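Local coordinates for F-actin-capping protein subunit alpha (Plasmodium berghei, PDB 7A0H) that probably caps the fast-growing barbed ends of actin filaments as an atypical homodimer, blocking subunit exchange there without severing the filaments, at residues 204-216 against 227-239. Residues are numbered along the deposited sequence; the frame is centred on the assembly and turned at random.
Sequences DQEIILTGTIDVV and FKTRKVFEKRVSV
I207, L209, G211, I213 and V215 of strand 206-216 each form a hydrogen-bonded antiparallel pair with V237, K235, F233, K231 and T229 of strand 227-238, an unbroken ladder; the axes of the two strand segments come within 4.5 Å, their N-to-C directions 169° apart. On the face carrying E206, I208, T212, D214, R230 and R236, most side chains are polar. R230 grips the D214 carboxylate side-on with two nitrogens: NE reaches OD1 of D214 at 2.9 Å, tilted from the guanidinium plane, while NH2 meets OD2 of D214 at 3.1 Å within that plane. Both oxygens offer their syn lone pairs, and a bend at chi3 (-81°) turns the arginine's end toward the neighbouring strand, where the carboxylate lies. CG2 of T212 lies obliquely against this guanidinium, 3.6 Å from NE of R230. Further along, the CD1 end of I208 runs alongside CG of R236, whose NE makes a long salt bridge of 3.7 Å with OE1 of E206. The face of I207, L209, I213, F233 and V237 is largely apolar. There CD1 of I213 touches CE2 of the F233 ring at 3.6 Å, the two side chains crossing obliquely; G211, partner of F233 in the ladder, brings no side chain. CD1 of I207 meets CG1 of V239 at 3.9 Å, nearly at a right angle. Helix 243-266 packs against I213 and F233, and its D260 and D264 form salt bridges with NZ of K231. V215 and F227 also pack on the second subunit. The arrangement is a long beta hairpin, the last two strands of the five-stranded antiparallel meander on which a long helix lies in capping protein subunits.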
ATOM      1  N   ASP A 204      44.730  -3.174   3.394  1.00 66.17           N
ATOM      2  CA  ASP A 204      43.991  -4.085   2.532  1.00 63.44           C
ATOM      3  C   ASP A 204      44.222  -3.816   1.039  1.00 58.44           C
ATOM      4  O   ASP A 204      44.130  -2.687   0.568  1.00 55.51           O
ATOM      5  CB  ASP A 204      42.475  -3.941   2.795  1.00 62.85           C
ATOM      6  CG  ASP A 204      42.002  -4.522   4.154  1.00 57.35           C
ATOM      7  OD1 ASP A 204      42.785  -5.155   4.866  1.00 59.50           O
ATOM      8  OD2 ASP A 204      40.807  -4.344   4.497  1.00 62.46           O
ATOM      9  N   GLN A 205      44.376  -4.877   0.257  1.00 57.60           N
ATOM     10  CA  GLN A 205      44.356  -4.732  -1.209  1.00 57.60           C
ATOM     11  C   GLN A 205      43.042  -5.210  -1.797  1.00 55.41           C
ATOM     12  O   GLN A 205      42.770  -4.982  -2.990  1.00 45.82           O
ATOM     13  CB  GLN A 205      45.536  -5.427  -1.884  1.00 50.19           C
ATOM     14  CG  GLN A 205      46.871  -4.782  -1.396  1.00 48.25           C
ATOM     15  CD  GLN A 205      48.134  -5.409  -2.030  1.00 55.38           C
ATOM     16  OE1 GLN A 205      48.369  -6.613  -1.969  1.00 53.72           O
ATOM     17  NE2 GLN A 205      48.925  -4.567  -2.671  1.00 52.44           N
ATOM     18  N   GLU A 206      42.223  -5.852  -0.979  1.00 51.06           N
ATOM     19  CA  GLU A 206      40.886  -6.250  -1.377  1.00 55.04           C
ATOM     20  C   GLU A 206      39.863  -5.790  -0.339  1.00 54.49           C
ATOM     21  O   GLU A 206      40.041  -5.963   0.870  1.00 55.00           O
ATOM     22  CB  GLU A 206      40.842  -7.765  -1.543  1.00 41.99           C
ATOM     23  CG  GLU A 206      39.541  -8.176  -2.150  1.00 53.45           C
ATOM     24  CD  GLU A 206      39.473  -9.643  -2.460  1.00 77.53           C
ATOM     25  OE1 GLU A 206      38.875 -10.359  -1.607  1.00 78.25           O
ATOM     26  OE2 GLU A 206      40.027 -10.067  -3.536  1.00 75.52           O
ATOM     27  N   ILE A 207      38.792  -5.189  -0.822  1.00 51.38           N
ATOM     28  CA  ILE A 207      37.733  -4.762   0.074  1.00 59.12           C
ATOM     29  C   ILE A 207      36.454  -5.366  -0.424  1.00 50.70           C
ATOM     30  O   ILE A 207      36.356  -5.816  -1.565  1.00 46.43           O
ATOM     31  CB  ILE A 207      37.590  -3.256   0.163  1.00 51.71           C
ATOM     32  CG1 ILE A 207      37.102  -2.795  -1.183  1.00 50.56           C
ATOM     33  CG2 ILE A 207      38.899  -2.695   0.748  1.00 42.18           C
ATOM     34  CD1 ILE A 207      37.179  -1.284  -1.297  1.00 53.80           C
ATOM     35  N   ILE A 208      35.491  -5.410   0.492  1.00 53.92           N
ATOM     36  CA  ILE A 208      34.127  -5.828   0.239  1.00 52.67           C
ATOM     37  C   ILE A 208      33.294  -4.563   0.252  1.00 39.10           C
ATOM     38  O   ILE A 208      33.371  -3.781   1.193  1.00 46.99           O
ATOM     39  CB  ILE A 208      33.620  -6.795   1.304  1.00 55.08           C
ATOM     40  CG1 ILE A 208      34.476  -8.060   1.308  1.00 55.05           C
ATOM     41  CG2 ILE A 208      32.194  -7.212   1.029  1.00 49.26           C
ATOM     42  CD1 ILE A 208      34.723  -8.610  -0.096  1.00 66.51           C
ATOM     43  N   LEU A 209      32.616  -4.315  -0.815  1.00 42.22           N
ATOM     44  CA  LEU A 209      31.698  -3.206  -0.957  1.00 50.49           C
ATOM     45  C   LEU A 209      30.291  -3.836  -1.002  1.00 54.22           C
ATOM     46  O   LEU A 209      30.035  -4.730  -1.799  1.00 40.93           O
ATOM     47  CB  LEU A 209      32.038  -2.420  -2.212  1.00 39.18           C
ATOM     48  CG  LEU A 209      31.151  -1.207  -2.415  1.00 52.35           C
ATOM     49  CD1 LEU A 209      31.441  -0.040  -1.373  1.00 38.21           C
ATOM     50  CD2 LEU A 209      31.316  -0.710  -3.814  1.00 45.96           C
ATOM     51  N   THR A 210      29.467  -3.529   0.004  1.00 45.55           N
ATOM     52  CA  THR A 210      28.054  -3.942   0.106  1.00 45.40           C
ATOM     53  C   THR A 210      27.192  -2.735  -0.190  1.00 40.09           C
ATOM     54  O   THR A 210      27.550  -1.615   0.193  1.00 41.83           O
ATOM     55  CB  THR A 210      27.673  -4.384   1.506  1.00 42.66           C
ATOM     56  OG1 THR A 210      28.002  -3.289   2.382  1.00 49.74           O
ATOM     57  CG2 THR A 210      28.410  -5.642   1.885  1.00 48.90           C
ATOM     58  N   GLY A 211      26.105  -2.945  -0.907  1.00 43.65           N
ATOM     59  CA  GLY A 211      25.241  -1.848  -1.270  1.00 45.06           C
ATOM     60  C   GLY A 211      23.795  -2.275  -1.296  1.00 41.73           C
ATOM     61  O   GLY A 211      23.451  -3.469  -1.366  1.00 39.73           O
ATOM     62  N   THR A 212      22.930  -1.251  -1.217  1.00 40.24           N
ATOM     63  CA  THR A 212      21.482  -1.434  -1.326  1.00 37.24           C
ATOM     64  C   THR A 212      20.912  -0.304  -2.154  1.00 39.01           C
ATOM     65  O   THR A 212      21.263   0.864  -1.945  1.00 43.35           O
ATOM     66  CB  THR A 212      20.841  -1.470   0.062  1.00 44.16           C
ATOM     67  OG1 THR A 212      21.463  -2.492   0.865  1.00 45.44           O
ATOM     68  CG2 THR A 212      19.273  -1.705   0.004  1.00 50.38           C
ATOM     69  N   ILE A 213      20.115  -0.649  -3.146  1.00 43.95           N
ATOM     70  CA  ILE A 213      19.415   0.344  -3.945  1.00 41.45           C
ATOM     71  C   ILE A 213      17.903   0.179  -3.742  1.00 45.33           C
ATOM     72  O   ILE A 213      17.336  -0.876  -4.050  1.00 40.80           O
ATOM     73  CB  ILE A 213      19.781   0.243  -5.446  1.00 40.92           C
ATOM     74  CG1 ILE A 213      21.304   0.545  -5.655  1.00 47.81           C
ATOM     75  CG2 ILE A 213      18.948   1.209  -6.191  1.00 43.29           C
ATOM     76  CD1 ILE A 213      21.743   0.496  -7.108  1.00 39.62           C
ATOM     77  N   ASP A 214      17.263   1.244  -3.266  1.00 51.18           N
ATOM     78  CA  ASP A 214      15.833   1.262  -2.934  1.00 43.87           C
ATOM     79  C   ASP A 214      15.122   2.192  -3.893  1.00 49.96           C
ATOM     80  O   ASP A 214      15.528   3.349  -4.041  1.00 47.68           O
ATOM     81  CB  ASP A 214      15.618   1.740  -1.518  1.00 43.21           C
ATOM     82  CG  ASP A 214      15.915   0.651  -0.452  1.00 47.18           C
ATOM     83  OD1 ASP A 214      15.527  -0.533  -0.644  1.00 49.83           O
ATOM     84  OD2 ASP A 214      16.506   1.008   0.616  1.00 61.72           O
ATOM     85  N   VAL A 215      14.103   1.688  -4.582  1.00 55.54           N
ATOM     86  CA  VAL A 215      13.278   2.507  -5.466  1.00 51.12           C
ATOM     87  C   VAL A 215      11.839   2.421  -4.947  1.00 51.39           C
ATOM     88  O   VAL A 215      11.333   1.312  -4.726  1.00 52.67           O
ATOM     89  CB  VAL A 215      13.325   2.013  -6.908  1.00 44.73           C
ATOM     90  CG1 VAL A 215      12.792   3.070  -7.837  1.00 56.80           C
ATOM     91  CG2 VAL A 215      14.752   1.739  -7.308  1.00 52.44           C
ATOM     92  N   VAL A 216      11.192   3.573  -4.732  1.00 50.33           N
ATOM     93  CA  VAL A 216       9.840   3.584  -4.170  1.00 43.95           C
ATOM     94  C   VAL A 216       8.997   4.521  -4.996  1.00 51.20           C
ATOM     95  O   VAL A 216       9.278   5.738  -5.039  1.00 51.62           O
ATOM     96  CB  VAL A 216       9.754   4.065  -2.699  1.00 51.89           C
ATOM     97  CG1 VAL A 216       8.302   3.830  -2.149  1.00 56.85           C
ATOM     98  CG2 VAL A 216      10.769   3.412  -1.793  1.00 51.07           C
ATOM     99  N   PHE A 227       5.055   1.620  -3.346  1.00 46.32           N
ATOM    100  CA  PHE A 227       5.478   0.479  -4.141  1.00 55.95           C
ATOM    101  C   PHE A 227       7.015   0.429  -4.186  1.00 57.61           C
ATOM    102  O   PHE A 227       7.679   1.262  -4.808  1.00 45.97           O
ATOM    103  CB  PHE A 227       4.885   0.608  -5.538  1.00 55.61           C
ATOM    104  CG  PHE A 227       5.370  -0.439  -6.488  1.00 65.04           C
ATOM    105  CD1 PHE A 227       6.025  -0.089  -7.642  1.00 50.45           C
ATOM    106  CD2 PHE A 227       5.130  -1.774  -6.233  1.00 65.54           C
ATOM    107  CE1 PHE A 227       6.472  -1.044  -8.507  1.00 52.86           C
ATOM    108  CE2 PHE A 227       5.517  -2.737  -7.105  1.00 57.76           C
ATOM    109  CZ  PHE A 227       6.224  -2.371  -8.237  1.00 68.95           C
ATOM    110  N   LYS A 228       7.581  -0.577  -3.564  1.00 51.08           N
ATOM    111  CA  LYS A 228       8.998  -0.610  -3.300  1.00 57.89           C
ATOM    112  C   LYS A 228       9.705  -1.697  -4.083  1.00 61.92           C
ATOM    113  O   LYS A 228       9.255  -2.852  -4.123  1.00 57.15           O
ATOM    114  CB  LYS A 228       9.278  -0.861  -1.830  1.00 57.61           C
ATOM    115  CG  LYS A 228       8.696   0.131  -0.847  1.00 60.29           C
ATOM    116  CD  LYS A 228       8.874  -0.479   0.522  1.00 59.86           C
ATOM    117  CE  LYS A 228       8.822   0.516   1.602  1.00 83.19           C
ATOM    118  NZ  LYS A 228       9.174  -0.258   2.814  1.00105.08           N
ATOM    119  N   THR A 229      10.855  -1.324  -4.658  1.00 59.20           N
ATOM    120  CA  THR A 229      11.775  -2.298  -5.244  1.00 59.45           C
ATOM    121  C   THR A 229      13.175  -2.102  -4.694  1.00 53.77           C
ATOM    122  O   THR A 229      13.625  -0.973  -4.433  1.00 51.72           O
ATOM    123  CB  THR A 229      11.842  -2.238  -6.753  1.00 63.67           C
ATOM    124  OG1 THR A 229      12.193  -0.932  -7.159  1.00 56.66           O
ATOM    125  CG2 THR A 229      10.514  -2.548  -7.314  1.00 58.94           C
ATOM    126  N   ARG A 230      13.827  -3.242  -4.489  1.00 50.65           N
ATOM    127  CA  ARG A 230      15.086  -3.313  -3.804  1.00 56.94           C
ATOM    128  C   ARG A 230      16.057  -4.264  -4.501  1.00 48.39           C
ATOM    129  O   ARG A 230      15.701  -5.381  -4.857  1.00 44.98           O
ATOM    130  CB  ARG A 230      14.852  -3.761  -2.352  1.00 51.43           C
ATOM    131  CG  ARG A 230      16.103  -4.242  -1.706  1.00 59.09           C
ATOM    132  CD  ARG A 230      15.902  -4.474  -0.259  1.00 67.23           C
ATOM    133  NE  ARG A 230      15.995  -3.177   0.364  1.00 59.55           N
ATOM    134  CZ  ARG A 230      15.791  -2.939   1.644  1.00 76.37           C
ATOM    135  NH1 ARG A 230      15.442  -3.936   2.437  1.00 76.38           N
ATOM    136  NH2 ARG A 230      15.949  -1.693   2.099  1.00 74.78           N
ATOM    137  N   LYS A 231      17.281  -3.826  -4.652  1.00 43.73           N
ATOM    138  CA  LYS A 231      18.362  -4.725  -5.009  1.00 57.92           C
ATOM    139  C   LYS A 231      19.544  -4.470  -4.071  1.00 39.28           C
ATOM    140  O   LYS A 231      19.864  -3.322  -3.758  1.00 40.90           O
ATOM    141  CB  LYS A 231      18.732  -4.593  -6.486  1.00 52.86           C
ATOM    142  CG  LYS A 231      19.354  -5.859  -6.936  1.00 62.65           C
ATOM    143  CD  LYS A 231      19.474  -5.858  -8.429  1.00 65.46           C
ATOM    144  CE  LYS A 231      19.964  -7.167  -8.931  1.00 71.35           C
ATOM    145  NZ  LYS A 231      20.329  -6.968 -10.369  1.00 73.96           N
ATOM    146  N   VAL A 232      20.079  -5.554  -3.552  1.00 47.91           N
ATOM    147  CA  VAL A 232      21.217  -5.621  -2.668  1.00 55.43           C
ATOM    148  C   VAL A 232      22.421  -6.178  -3.456  1.00 51.71           C
ATOM    149  O   VAL A 232      22.273  -7.142  -4.207  1.00 48.51           O
ATOM    150  CB  VAL A 232      20.865  -6.553  -1.492  1.00 43.39           C
ATOM    151  CG1 VAL A 232      22.117  -6.725  -0.673  1.00 69.47           C
ATOM    152  CG2 VAL A 232      19.815  -5.958  -0.623  1.00 55.51           C
ATOM    153  N   PHE A 233      23.609  -5.642  -3.202  1.00 44.92           N
ATOM    154  CA  PHE A 233      24.865  -5.973  -3.882  1.00 51.44           C
ATOM    155  C   PHE A 233      25.996  -6.206  -2.877  1.00 50.19           C
ATOM    156  O   PHE A 233      26.095  -5.455  -1.878  1.00 49.40           O
ATOM    157  CB  PHE A 233      25.320  -4.814  -4.808  1.00 42.35           C
ATOM    158  CG  PHE A 233      24.311  -4.414  -5.832  1.00 56.23           C
ATOM    159  CD1 PHE A 233      24.201  -5.101  -7.030  1.00 52.25           C
ATOM    160  CD2 PHE A 233      23.439  -3.363  -5.598  1.00 56.65           C
ATOM    161  CE1 PHE A 233      23.266  -4.748  -7.945  1.00 58.70           C
ATOM    162  CE2 PHE A 233      22.497  -3.008  -6.587  1.00 51.40           C
ATOM    163  CZ  PHE A 233      22.421  -3.677  -7.709  1.00 51.43           C
ATOM    164  N   GLU A 234      26.897  -7.166  -3.195  1.00 48.12           N
ATOM    165  CA  GLU A 234      28.095  -7.464  -2.397  1.00 55.38           C
ATOM    166  C   GLU A 234      29.277  -7.812  -3.320  1.00 57.72           C
ATOM    167  O   GLU A 234      29.342  -8.911  -3.871  1.00 49.85           O
ATOM    168  CB  GLU A 234      27.827  -8.597  -1.407  1.00 42.29           C
ATOM    169  CG  GLU A 234      29.093  -8.987  -0.574  1.00 63.66           C
ATOM    170  CD  GLU A 234      28.780  -9.922   0.594  1.00 75.92           C
ATOM    171  OE1 GLU A 234      27.637  -9.931   1.084  1.00104.05           O
ATOM    172  OE2 GLU A 234      29.677 -10.657   1.027  1.00 93.77           O
ATOM    173  N   LYS A 235      30.211  -6.864  -3.487  1.00 50.13           N
ATOM    174  CA  LYS A 235      31.274  -6.981  -4.481  1.00 62.77           C
ATOM    175  C   LYS A 235      32.664  -6.957  -3.844  1.00 52.87           C
ATOM    176  O   LYS A 235      32.961  -6.118  -2.978  1.00 56.44           O
ATOM    177  CB  LYS A 235      31.173  -5.805  -5.510  1.00 53.06           C
ATOM    178  CG  LYS A 235      29.785  -5.660  -6.215  1.00 62.20           C
ATOM    179  CD  LYS A 235      29.488  -6.866  -7.091  1.00 68.92           C
ATOM    180  CE  LYS A 235      28.416  -6.555  -8.082  1.00 75.09           C
ATOM    181  NZ  LYS A 235      28.051  -7.755  -8.898  1.00 73.15           N
ATOM    182  N   ARG A 236      33.536  -7.830  -4.325  1.00 53.21           N
ATOM    183  CA  ARG A 236      34.977  -7.788  -4.018  1.00 55.06           C
ATOM    184  C   ARG A 236      35.672  -6.879  -5.027  1.00 45.12           C
ATOM    185  O   ARG A 236      35.475  -7.009  -6.234  1.00 48.95           O
ATOM    186  CB  ARG A 236      35.623  -9.176  -4.086  1.00 53.28           C
ATOM    187  CG  ARG A 236      35.315 -10.086  -2.882  1.00 77.54           C
ATOM    188  CD  ARG A 236      35.804 -11.566  -2.994  1.00114.12           C
ATOM    189  NE  ARG A 236      35.700 -12.262  -1.690  1.00104.07           N
ATOM    190  CZ  ARG A 236      34.825 -13.230  -1.342  1.00118.25           C
ATOM    191  NH1 ARG A 236      33.901 -13.726  -2.167  1.00126.33           N
ATOM    192  NH2 ARG A 236      34.892 -13.725  -0.114  1.00121.04           N
ATOM    193  N   VAL A 237      36.444  -5.955  -4.524  1.00 42.80           N
ATOM    194  CA  VAL A 237      37.101  -4.951  -5.324  1.00 48.38           C
ATOM    195  C   VAL A 237      38.603  -4.972  -4.989  1.00 52.01           C
ATOM    196  O   VAL A 237      38.982  -5.010  -3.812  1.00 48.61           O
ATOM    197  CB  VAL A 237      36.493  -3.578  -5.019  1.00 52.69           C
ATOM    198  CG1 VAL A 237      37.088  -2.479  -5.955  1.00 47.53           C
ATOM    199  CG2 VAL A 237      34.988  -3.702  -5.115  1.00 51.70           C
ATOM    200  N   SER A 238      39.447  -4.872  -6.017  1.00 45.81           N
ATOM    201  CA  SER A 238      40.907  -4.787  -5.827  1.00 49.57           C
ATOM    202  C   SER A 238      41.348  -3.334  -5.735  1.00 40.04           C
ATOM    203  O   SER A 238      40.970  -2.510  -6.572  1.00 45.95           O
ATOM    204  CB  SER A 238      41.637  -5.479  -6.993  1.00 42.55           C
ATOM    205  OG  SER A 238      41.461  -6.907  -6.950  1.00 44.23           O
ATOM    206  N   VAL A 239      42.179  -3.012  -4.743  1.00 37.83           N
ATOM    207  CA  VAL A 239      42.528  -1.635  -4.462  1.00 44.94           C
ATOM    208  C   VAL A 239      43.981  -1.618  -4.055  1.00 38.48           C
ATOM    209  O   VAL A 239      44.578  -2.647  -3.763  1.00 48.02           O
ATOM    210  CB  VAL A 239      41.655  -1.011  -3.319  1.00 45.30           C
ATOM    211  CG1 VAL A 239      40.240  -1.049  -3.710  1.00 34.59           C
ATOM    212  CG2 VAL A 239      41.866  -1.775  -2.034  1.00 40.42           C
TER